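Local coordinates for protein alpha-galactosidase 1 (Saccharomyces cerevisiae, PDB 3LRL) that hydrolyses terminal, non-reducing alpha-D-galactose residues from alpha-D-galactosides, including galactose oligosaccharides, galactomannans and galactolipids, at residues H165-M170 with Y183-W188; M112-G117 with P125-R130; D209-F214 with G234-I239. The protein carries 1 engineered substitution. All coordinates share one frame; numbering follows the deposited sequence.

Interaction 1 of 3, residues H165-M170 with Y183-W188; sequences HRYKAM and YSLCNW. With GLA (alpha-D-galactopyranose), chain D.
Tyr167 and Leu185 mark the nearest backbone approach, their CA atoms 7.6 Å apart, where helix 165-170 lies back over strand 183-185. The local axes pass 10.5 Å from each other with their N-to-C directions 158° apart, the nearly antiparallel course of a helix laid on its following strand in a beta-alpha-beta unit. Tyr183 reaches across to the helix: with CG anti to its backbone N (chi1 -170°), its phenol carries OH to Tyr167 O at 2.7 Å, donating onto a lone pair in the carbonyl plane. The same OH lies at the edge of the Tyr167 ring, and the two side chains cross at about a right angle. Met170 leans its CB on Tyr183 CZ at 4.0 Å. Tyr167 CD2 meets Leu185 CG at 3.8 Å, while its OH passes 3.3 Å from Asn187 CB and is hydrogen-bonded to the backbone O of Asp149. Next in the chain, Cys186 turns from the helix, and its SG stands 3.3 Å from O3 of the bound galactose. Of the two buried tyrosine hydroxyls, that of Tyr183 thus joins helix 165-170 to strand 183-185, whereas that of Tyr167 ties the helix to strand 145-149 at the nucleophile.

Interaction 2 of 3, residues M112-G117 with P125-R130; sequences MYSSAG and PGSLGR. With GLA (alpha-D-galactopyranose), chain D.
Ser114 and Ser127 join strand 112-115 to the loop 125-130 through their hydroxyls, hydrogen-bonded with OG to OG at 2.7 Å; Ser127 OG is also bonded to Asp134 of the following helix. Ser114 holds its OG anti to its own N (chi1 -161°), which directs it at the loop. Two main-chain bonds sit beside this pair: Ser127 N to Ser115 O at 2.9 Å, almost straight at 172°, and Leu128 N to Gly117 O at 3.2 Å, where the donor stands above the carbonyl plane. Here the packing is tight. Gly126 CA comes to 3.2 Å from Gly117 O, and a side chain at Gly126 would run into that oxygen; Leu128 CB sits 3.4 Å from Gly117 C. The outer side is looser: Leu128 is partly exposed, its CD1 branch lying on Arg166, and a type II turn from Ser127 to Arg130 carries the chain out into solvent. Tyr113 points instead into the active site, its OH hydrogen-bonded to OD2 of the nucleophile Asp149. A phenylalanine here would probably leave OD2 of Asp149 without its phenol partner and the carboxylate freer to turn. The arrangement is that of a beta-alpha loop of a TIM barrel, a strand ending at the substrate pocket and folding back to the N-cap, Arg130, of helix 131-140.

Interaction 3 of 3, residues D209-F214 with G234-I239; sequences DVTAEF and GFHCSI. With GLA (alpha-D-galactopyranose), chain D; GLC (alpha-D-glucopyranose), chain B.
Asp209 and Phe235 touch CB to CB at 3.5 Å in the long loop that follows strand 203-205 of the TIM barrel, and from there their side chains part to serve different halves of the bound disaccharide. Asp209, the proton donor, brings OD2 to 2.6 Å from GLC O6, the oxygen that links glucose to galactose, while Arg205 holds OD1; the very short approach of OD1 to the galactose O2 is doubtful as modelled. Phe235 takes the position between backbone N and carbonyl carbon (chi1 67°), which lays its ring flat beneath the glucose, with GLC C3 over its centre, 3.9 Å above the ring plane. His236 supports the opposite face, setting CD2 over the middle of the ring. Gln251 of the second subunit packs on Phe235 and bonds the same glucose, so this part of the site is shared between chains. Away from the sugar, Thr211 lodges CG2 against His236 C. Ile239 is met by two side chains: that of Val210 crosses it at a slant, CG2 to Ile239 CG1 4.0 Å, and that of Phe214 at about a right angle, CE1 3.7 Å from Ile239 CG2. Cys237, disulfide-linked to Cys221, donates its N to Asp209 O at 3.0 Å, and Ile239 N reaches Glu213 O. One water bridges the two segments, donating to Val210 O at 2.8 Å and accepting from His236 N at 3.0 Å.

Overall arrangement
All three contacts lie in the barrel domain and converge on the bound galactose. Along the chain they follow one another without interleaving, interaction 2 first, then 1, then 3. Interactions 1 and 2 have centres about 10 Å apart; their strands 182-185 and 109-115 flank strand 145-149 in the parallel sheet, and they touch directly, with Arg166 NH1 probably hydrogen-bonded to Ala116 O and Met170 packed on Ser127. Interaction 3, in the loop between strand 203-205 and helix 239-246, is about 22 and about 24 Å from them between centres and touches neither. The sugar is thus bordered by successive strand ends, the nucleophile Asp149 on strand 145-149 and the proton donor in interaction 3.

Interaction 1 of 3, residues H165-M170 with Y183-W188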
loop_
_atom_site.group_PDB
_atom_site.type_symbol
_atom_site.label_atom_id
_atom_site.label_comp_id
_atom_site.label_asym_id
_atom_site.label_seq_id
_atom_site.Cartn_x
_atom_site.Cartn_y
_atom_site.Cartn_z
ATOM N N HIS A 165 15.920 -10.164 -9.639
ATOM C CA HIS A 165 17.262 -10.721 -9.552
ATOM C C HIS A 165 17.277 -12.204 -9.167
ATOM O O HIS A 165 18.025 -12.977 -9.759
ATOM C CB HIS A 165 18.125 -9.876 -8.615
ATOM C CG HIS A 165 18.638 -8.611 -9.251
ATOM N ND1 HIS A 165 19.382 -8.608 -10.417
ATOM C CD2 HIS A 165 18.526 -7.311 -8.872
ATOM C CE1 HIS A 165 19.689 -7.362 -10.737
ATOM N NE2 HIS A 165 19.194 -6.556 -9.809
ATOM N N ARG A 166 16.441 -12.601 -8.209
ATOM C CA ARG A 166 16.245 -14.025 -7.887
ATOM C C ARG A 166 15.816 -14.886 -9.105
ATOM O O ARG A 166 16.383 -15.953 -9.355
ATOM C CB ARG A 166 15.280 -14.195 -6.699
ATOM C CG ARG A 166 15.112 -15.655 -6.199
ATOM C CD ARG A 166 14.422 -15.747 -4.828
ATOM N NE ARG A 166 13.251 -14.876 -4.738
ATOM C CZ ARG A 166 12.010 -15.239 -5.042
ATOM N NH1 ARG A 166 11.728 -16.500 -5.428
ATOM N NH2 ARG A 166 11.042 -14.330 -4.939
ATOM N N TYR A 167 14.863 -14.387 -9.879
ATOM C CA TYR A 167 14.448 -15.030 -11.110
ATOM C C TYR A 167 15.410 -14.917 -12.303
ATOM O O TYR A 167 15.460 -15.807 -13.160
ATOM C CB TYR A 167 13.019 -14.623 -11.461
ATOM C CG TYR A 167 12.067 -15.364 -10.549
ATOM C CD1 TYR A 167 11.502 -14.729 -9.422
ATOM C CD2 TYR A 167 11.807 -16.735 -10.742
ATOM C CE1 TYR A 167 10.673 -15.429 -8.556
ATOM C CE2 TYR A 167 10.959 -17.436 -9.865
ATOM C CZ TYR A 167 10.404 -16.763 -8.783
ATOM O OH TYR A 167 9.586 -17.420 -7.912
ATOM N N LYS A 168 16.174 -13.830 -12.345
ATOM C CA LYS A 168 17.177 -13.633 -13.366
ATOM C C LYS A 168 18.319 -14.628 -13.174
ATOM O O LYS A 168 18.955 -15.053 -14.151
ATOM C CB LYS A 168 17.696 -12.197 -13.329
ATOM C CG LYS A 168 18.708 -11.895 -14.409
ATOM C CD LYS A 168 19.076 -10.422 -14.408
ATOM C CE LYS A 168 19.877 -10.080 -15.643
ATOM N NZ LYS A 168 21.249 -10.550 -15.416
ATOM N N ALA A 169 18.568 -14.996 -11.924
ATOM C CA ALA A 169 19.640 -15.933 -11.587
ATOM C C ALA A 169 19.478 -17.312 -12.242
ATOM O O ALA A 169 20.447 -17.832 -12.813
ATOM C CB ALA A 169 19.836 -16.032 -10.059
ATOM N N MET A 170 18.273 -17.890 -12.182
ATOM C CA MET A 170 17.938 -19.093 -12.961
ATOM C C MET A 170 17.878 -18.840 -14.493
ATOM O O MET A 170 18.309 -19.691 -15.285
ATOM C CB MET A 170 16.629 -19.747 -12.483
ATOM C CG MET A 170 16.337 -21.126 -13.140
ATOM S SD MET A 170 17.723 -22.321 -13.045
ATOM C CE MET A 170 17.534 -22.987 -11.390
ATOM N N TYR A 183 11.167 -20.812 -20.334
ATOM C CA TYR A 183 11.279 -20.418 -18.931
ATOM C C TYR A 183 9.977 -19.830 -18.423
ATOM O O TYR A 183 9.537 -18.774 -18.872
ATOM C CB TYR A 183 12.418 -19.413 -18.768
ATOM C CG TYR A 183 12.813 -19.079 -17.346
ATOM C CD1 TYR A 183 12.719 -20.023 -16.317
ATOM C CD2 TYR A 183 13.326 -17.826 -17.047
ATOM C CE1 TYR A 183 13.103 -19.713 -15.013
ATOM C CE2 TYR A 183 13.708 -17.492 -15.739
ATOM C CZ TYR A 183 13.613 -18.437 -14.732
ATOM O OH TYR A 183 14.011 -18.076 -13.460
ATOM N N SER A 184 9.379 -20.545 -17.477
ATOM C CA SER A 184 8.054 -20.255 -16.955
ATOM C C SER A 184 8.133 -19.880 -15.473
ATOM O O SER A 184 8.327 -20.750 -14.624
ATOM C CB SER A 184 7.191 -21.503 -17.141
ATOM O OG SER A 184 6.069 -21.525 -16.260
ATOM N N LEU A 185 7.999 -18.583 -15.178
ATOM C CA LEU A 185 7.980 -18.078 -13.792
ATOM C C LEU A 185 6.682 -18.446 -13.074
ATOM O O LEU A 185 5.590 -18.361 -13.651
ATOM C CB LEU A 185 8.184 -16.562 -13.754
ATOM C CG LEU A 185 9.569 -15.899 -13.717
ATOM C CD1 LEU A 185 10.615 -16.594 -14.550
ATOM C CD2 LEU A 185 9.482 -14.386 -14.080
ATOM N N CYS A 186 6.823 -18.873 -11.821
ATOM C CA CYS A 186 5.698 -19.166 -10.928
ATOM C C CYS A 186 5.937 -18.431 -9.604
ATOM O O CYS A 186 6.362 -19.020 -8.618
ATOM C CB CYS A 186 5.576 -20.676 -10.737
ATOM S SG CYS A 186 4.130 -21.266 -9.841
ATOM N N ASN A 187 5.727 -17.120 -9.596
ATOM C CA ASN A 187 5.811 -16.335 -8.351
ATOM C C ASN A 187 4.525 -15.581 -8.048
ATOM O O ASN A 187 4.515 -14.709 -7.182
ATOM C CB ASN A 187 7.015 -15.380 -8.329
ATOM C CG ASN A 187 6.749 -14.045 -9.011
ATOM O OD1 ASN A 187 6.044 -13.954 -10.011
ATOM N ND2 ASN A 187 7.356 -12.999 -8.479
ATOM N N TRP A 188 3.448 -15.927 -8.761
ATOM C CA TRP A 188 2.087 -15.521 -8.387
ATOM C C TRP A 188 1.831 -14.013 -8.536
ATOM O O TRP A 188 0.995 -13.419 -7.815
ATOM C CB TRP A 188 1.785 -15.964 -6.957
ATOM C CG TRP A 188 2.345 -17.323 -6.582
ATOM C CD1 TRP A 188 2.196 -18.498 -7.274
ATOM C CD2 TRP A 188 3.095 -17.644 -5.402
ATOM N NE1 TRP A 188 2.829 -19.516 -6.618
ATOM C CE2 TRP A 188 3.394 -19.025 -5.465
ATOM C CE3 TRP A 188 3.557 -16.896 -4.300
ATOM C CZ2 TRP A 188 4.137 -19.680 -4.467
ATOM C CZ3 TRP A 188 4.297 -17.543 -3.314
ATOM C CH2 TRP A 188 4.562 -18.932 -3.397
HETATM C C1 GLA D . 2.242 -23.526 -6.219
HETATM C C2 GLA D . 2.120 -23.125 -7.722
HETATM C C3 GLA D . 2.143 -24.407 -8.585
HETATM C C4 GLA D . 3.120 -25.535 -8.109
HETATM C C5 GLA D . 3.096 -25.776 -6.594
HETATM C C6 GLA D . 4.199 -26.751 -6.168
HETATM O O2 GLA D . 0.964 -22.262 -7.981
HETATM O O3 GLA D . 2.360 -24.061 -9.934
HETATM O O4 GLA D . 4.465 -25.302 -8.470
HETATM O O5 GLA D . 3.252 -24.513 -5.942
HETATM O O6 GLA D . 3.716 -28.043 -5.827
#

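Interaction 2 of 3, residues M112-G117 with P125-R130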
loop_
_atom_site.group_PDB
_atom_site.type_symbol
_atom_site.label_atom_id
_atom_site.label_comp_id
_atom_site.label_asym_id
_atom_site.label_seq_id
_atom_site.Cartn_x
_atom_site.Cartn_y
_atom_site.Cartn_z
ATOM N N MET A 112 10.130 -29.693 -16.637
ATOM C CA MET A 112 10.374 -30.048 -15.234
ATOM C C MET A 112 10.115 -28.857 -14.339
ATOM O O MET A 112 9.723 -27.791 -14.802
ATOM C CB MET A 112 11.762 -30.639 -15.006
ATOM C CG MET A 112 11.964 -32.024 -15.625
ATOM S SD MET A 112 13.465 -32.903 -15.093
ATOM C CE MET A 112 13.090 -33.385 -13.427
ATOM N N TYR A 113 10.310 -29.064 -13.046
ATOM C CA TYR A 113 9.912 -28.112 -12.037
ATOM C C TYR A 113 10.995 -27.984 -10.948
ATOM O O TYR A 113 11.656 -28.975 -10.548
ATOM C CB TYR A 113 8.558 -28.551 -11.442
ATOM C CG TYR A 113 8.210 -27.918 -10.129
ATOM C CD1 TYR A 113 8.766 -28.392 -8.930
ATOM C CD2 TYR A 113 7.339 -26.838 -10.072
ATOM C CE1 TYR A 113 8.472 -27.802 -7.721
ATOM C CE2 TYR A 113 7.031 -26.243 -8.865
ATOM C CZ TYR A 113 7.597 -26.730 -7.699
ATOM O OH TYR A 113 7.297 -26.122 -6.510
ATOM N N SER A 114 11.159 -26.748 -10.470
ATOM C CA SER A 114 11.860 -26.463 -9.204
ATOM C C SER A 114 11.236 -25.211 -8.559
ATOM O O SER A 114 10.224 -24.695 -9.042
ATOM C CB SER A 114 13.357 -26.253 -9.434
ATOM O OG SER A 114 14.060 -26.416 -8.207
ATOM N N SER A 115 11.855 -24.724 -7.484
ATOM C CA SER A 115 11.423 -23.502 -6.827
ATOM C C SER A 115 12.615 -22.577 -6.557
ATOM O O SER A 115 13.692 -23.039 -6.132
ATOM C CB SER A 115 10.677 -23.855 -5.521
ATOM O OG SER A 115 10.236 -22.709 -4.822
ATOM N N ALA A 116 12.425 -21.281 -6.821
ATOM C CA ALA A 116 13.376 -20.231 -6.411
ATOM C C ALA A 116 13.320 -20.038 -4.894
ATOM O O ALA A 116 12.932 -18.988 -4.377
ATOM C CB ALA A 116 13.085 -18.941 -7.113
ATOM N N GLY A 117 13.722 -21.076 -4.186
ATOM C CA GLY A 117 13.798 -21.047 -2.754
ATOM C C GLY A 117 14.567 -22.253 -2.277
ATOM O O GLY A 117 15.067 -23.052 -3.065
ATOM N N PRO A 125 14.090 -30.575 -2.491
ATOM C CA PRO A 125 15.206 -29.640 -2.717
ATOM C C PRO A 125 14.842 -28.511 -3.694
ATOM O O PRO A 125 14.387 -28.803 -4.797
ATOM C CB PRO A 125 16.267 -30.531 -3.369
ATOM C CG PRO A 125 15.965 -31.878 -2.907
ATOM C CD PRO A 125 14.493 -31.979 -2.736
ATOM N N GLY A 126 15.065 -27.252 -3.292
ATOM C CA GLY A 126 14.859 -26.085 -4.155
ATOM C C GLY A 126 16.165 -25.596 -4.787
ATOM O O GLY A 126 17.239 -26.065 -4.426
ATOM N N SER A 127 16.088 -24.634 -5.703
ATOM C CA SER A 127 17.264 -24.255 -6.482
ATOM C C SER A 127 17.936 -22.951 -6.089
ATOM O O SER A 127 18.946 -22.608 -6.684
ATOM C CB SER A 127 16.927 -24.194 -7.971
ATOM O OG SER A 127 16.549 -25.458 -8.477
ATOM N N LEU A 128 17.384 -22.227 -5.113
ATOM C CA LEU A 128 17.974 -20.969 -4.651
ATOM C C LEU A 128 19.444 -21.096 -4.193
ATOM O O LEU A 128 19.755 -21.829 -3.239
ATOM C CB LEU A 128 17.128 -20.330 -3.543
ATOM C CG LEU A 128 17.494 -18.879 -3.173
ATOM C CD1 LEU A 128 17.388 -17.977 -4.417
ATOM C CD2 LEU A 128 16.584 -18.372 -2.039
ATOM N N GLY A 129 20.330 -20.374 -4.884
ATOM C CA GLY A 129 21.772 -20.464 -4.653
ATOM C C GLY A 129 22.412 -21.697 -5.305
ATOM O O GLY A 129 23.622 -21.891 -5.233
ATOM N N ARG A 130 21.604 -22.523 -5.956
ATOM C CA ARG A 130 22.089 -23.750 -6.604
ATOM C C ARG A 130 21.690 -23.736 -8.086
ATOM O O ARG A 130 21.571 -24.771 -8.727
ATOM C CB ARG A 130 21.538 -24.971 -5.852
ATOM C CG ARG A 130 21.715 -24.848 -4.319
ATOM C CD ARG A 130 20.760 -25.700 -3.548
ATOM N NE ARG A 130 21.063 -25.836 -2.107
ATOM C CZ ARG A 130 22.052 -26.578 -1.580
ATOM N NH1 ARG A 130 22.922 -27.261 -2.351
ATOM N NH2 ARG A 130 22.186 -26.633 -0.247
HETATM C C1 GLA D . 2.242 -23.526 -6.219
HETATM C C2 GLA D . 2.120 -23.125 -7.722
HETATM C C3 GLA D . 2.143 -24.407 -8.585
HETATM C C4 GLA D . 3.120 -25.535 -8.109
HETATM C C5 GLA D . 3.096 -25.776 -6.594
HETATM C C6 GLA D . 4.199 -26.751 -6.168
HETATM O O2 GLA D . 0.964 -22.262 -7.981
HETATM O O3 GLA D . 2.360 -24.061 -9.934
HETATM O O4 GLA D . 4.465 -25.302 -8.470
HETATM O O5 GLA D . 3.252 -24.513 -5.942
HETATM O O6 GLA D . 3.716 -28.043 -5.827
#

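Interaction 3 of 3, residues D209-F214 with G234-I239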
loop_
_atom_site.group_PDB
_atom_site.type_symbol
_atom_site.label_atom_id
_atom_site.label_comp_id
_atom_site.label_asym_id
_atom_site.label_seq_id
_atom_site.Cartn_x
_atom_site.Cartn_y
_atom_site.Cartn_z
ATOM N N ASP A 209 -2.715 -19.862 -6.935
ATOM C CA ASP A 209 -3.265 -21.009 -7.680
ATOM C C ASP A 209 -4.765 -20.919 -7.992
ATOM O O ASP A 209 -5.560 -20.464 -7.155
ATOM C CB ASP A 209 -3.003 -22.320 -6.946
ATOM C CG ASP A 209 -1.529 -22.630 -6.776
ATOM O OD1 ASP A 209 -0.634 -22.001 -7.431
ATOM O OD2 ASP A 209 -1.274 -23.567 -5.989
ATOM N N VAL A 210 -5.137 -21.351 -9.196
ATOM C CA VAL A 210 -6.548 -21.519 -9.556
ATOM C C VAL A 210 -7.147 -22.755 -8.891
ATOM O O VAL A 210 -6.435 -23.627 -8.371
ATOM C CB VAL A 210 -6.768 -21.590 -11.106
ATOM C CG1 VAL A 210 -6.307 -22.927 -11.686
ATOM C CG2 VAL A 210 -8.221 -21.268 -11.488
ATOM N N THR A 211 -8.469 -22.815 -8.913
ATOM C CA THR A 211 -9.191 -23.949 -8.373
ATOM C C THR A 211 -10.483 -24.079 -9.196
ATOM O O THR A 211 -10.871 -23.137 -9.887
ATOM C CB THR A 211 -9.433 -23.760 -6.852
ATOM O OG1 THR A 211 -9.837 -25.000 -6.268
ATOM C CG2 THR A 211 -10.470 -22.634 -6.561
ATOM N N ALA A 212 -11.120 -25.250 -9.150
ATOM C CA ALA A 212 -12.314 -25.540 -9.952
ATOM C C ALA A 212 -13.566 -24.905 -9.336
ATOM O O ALA A 212 -14.511 -25.598 -8.926
ATOM C CB ALA A 212 -12.489 -27.040 -10.116
ATOM N N GLU A 213 -13.557 -23.579 -9.275
ATOM C CA GLU A 213 -14.656 -22.802 -8.746
ATOM C C GLU A 213 -14.704 -21.596 -9.651
ATOM O O GLU A 213 -13.672 -20.928 -9.850
ATOM C CB GLU A 213 -14.359 -22.323 -7.310
ATOM C CG GLU A 213 -14.487 -23.365 -6.202
ATOM C CD GLU A 213 -15.915 -23.944 -6.036
ATOM O OE1 GLU A 213 -16.904 -23.325 -6.452
ATOM O OE2 GLU A 213 -16.050 -25.040 -5.479
ATOM N N PHE A 214 -15.880 -21.310 -10.201
ATOM C CA PHE A 214 -15.984 -20.235 -11.155
ATOM C C PHE A 214 -15.834 -18.834 -10.529
ATOM O O PHE A 214 -15.218 -17.943 -11.136
ATOM C CB PHE A 214 -17.246 -20.348 -12.016
ATOM C CG PHE A 214 -17.182 -19.519 -13.264
ATOM C CD1 PHE A 214 -16.231 -19.797 -14.262
ATOM C CD2 PHE A 214 -18.038 -18.434 -13.443
ATOM C CE1 PHE A 214 -16.152 -19.013 -15.427
ATOM C CE2 PHE A 214 -17.968 -17.653 -14.600
ATOM C CZ PHE A 214 -17.022 -17.940 -15.593
ATOM N N GLY A 234 -1.684 -16.301 -2.227
ATOM C CA GLY A 234 -2.423 -17.453 -1.715
ATOM C C GLY A 234 -2.734 -18.490 -2.761
ATOM O O GLY A 234 -1.965 -18.693 -3.712
ATOM N N PHE A 235 -3.863 -19.164 -2.578
ATOM C CA PHE A 235 -4.347 -20.153 -3.559
ATOM C C PHE A 235 -5.834 -20.433 -3.349
ATOM O O PHE A 235 -6.479 -19.756 -2.555
ATOM C CB PHE A 235 -3.481 -21.439 -3.605
ATOM C CG PHE A 235 -3.530 -22.314 -2.350
ATOM C CD1 PHE A 235 -3.250 -23.686 -2.454
ATOM C CD2 PHE A 235 -3.796 -21.788 -1.087
ATOM C CE1 PHE A 235 -3.250 -24.516 -1.331
ATOM C CE2 PHE A 235 -3.813 -22.610 0.063
ATOM C CZ PHE A 235 -3.539 -23.966 -0.047
ATOM N N HIS A 236 -6.370 -21.406 -4.076
ATOM C CA HIS A 236 -7.817 -21.634 -4.126
ATOM C C HIS A 236 -8.565 -20.386 -4.582
ATOM O O HIS A 236 -9.629 -20.080 -4.066
ATOM C CB HIS A 236 -8.346 -22.177 -2.790
ATOM C CG HIS A 236 -7.792 -23.528 -2.440
ATOM N ND1 HIS A 236 -8.328 -24.704 -2.924
ATOM C CD2 HIS A 236 -6.731 -23.888 -1.679
ATOM C CE1 HIS A 236 -7.625 -25.728 -2.472
ATOM N NE2 HIS A 236 -6.654 -25.260 -1.712
ATOM N N CYS A 237 -8.000 -19.677 -5.553
ATOM C CA CYS A 237 -8.603 -18.470 -6.113
ATOM C C CYS A 237 -9.541 -18.931 -7.187
ATOM O O CYS A 237 -9.238 -19.893 -7.877
ATOM C CB CYS A 237 -7.541 -17.557 -6.743
ATOM S SG CYS A 237 -6.272 -16.956 -5.598
ATOM N N SER A 238 -10.665 -18.249 -7.356
ATOM C CA SER A 238 -11.604 -18.640 -8.380
ATOM C C SER A 238 -11.112 -18.275 -9.771
ATOM O O SER A 238 -10.217 -17.437 -9.949
ATOM C CB SER A 238 -12.992 -18.047 -8.118
ATOM O OG SER A 238 -13.024 -16.630 -8.202
ATOM N N ILE A 239 -11.717 -18.918 -10.755
ATOM C CA ILE A 239 -11.491 -18.613 -12.153
ATOM C C ILE A 239 -11.691 -17.116 -12.452
ATOM O O ILE A 239 -10.878 -16.525 -13.161
ATOM C CB ILE A 239 -12.402 -19.501 -13.045
ATOM C CG1 ILE A 239 -11.836 -20.923 -13.124
ATOM C CG2 ILE A 239 -12.591 -18.880 -14.437
ATOM C CD1 ILE A 239 -12.852 -22.002 -13.576
HETATM C C1 GLA D . 2.242 -23.526 -6.219
HETATM C C2 GLA D . 2.120 -23.125 -7.722
HETATM C C3 GLA D . 2.143 -24.407 -8.585
HETATM C C4 GLA D . 3.120 -25.535 -8.109
HETATM C C5 GLA D . 3.096 -25.776 -6.594
HETATM C C6 GLA D . 4.199 -26.751 -6.168
HETATM O O2 GLA D . 0.964 -22.262 -7.981
HETATM O O3 GLA D . 2.360 -24.061 -9.934
HETATM O O4 GLA D . 4.465 -25.302 -8.470
HETATM O O5 GLA D . 3.252 -24.513 -5.942
HETATM O O6 GLA D . 3.716 -28.043 -5.827
HETATM C C1 GLC B . 1.525 -24.422 -0.863
HETATM C C2 GLC B . 0.999 -23.254 0.002
HETATM C C3 GLC B . 0.190 -22.198 -0.761
HETATM C C4 GLC B . 0.873 -21.885 -2.093
HETATM C C5 GLC B . 0.973 -23.157 -2.923
HETATM C C6 GLC B . 1.711 -22.795 -4.198
HETATM O O1 GLC B . 2.821 -24.743 -0.409
HETATM O O2 GLC B . 0.235 -23.763 1.086
HETATM O O3 GLC B . 0.133 -21.038 0.023
HETATM O O4 GLC B . 0.198 -20.913 -2.868
HETATM O O5 GLC B . 1.672 -24.210 -2.264
HETATM O O6 GLC B . 1.190 -23.554 -5.258
HETATM O O HOH W 1 -5.696 -23.907 -5.658
#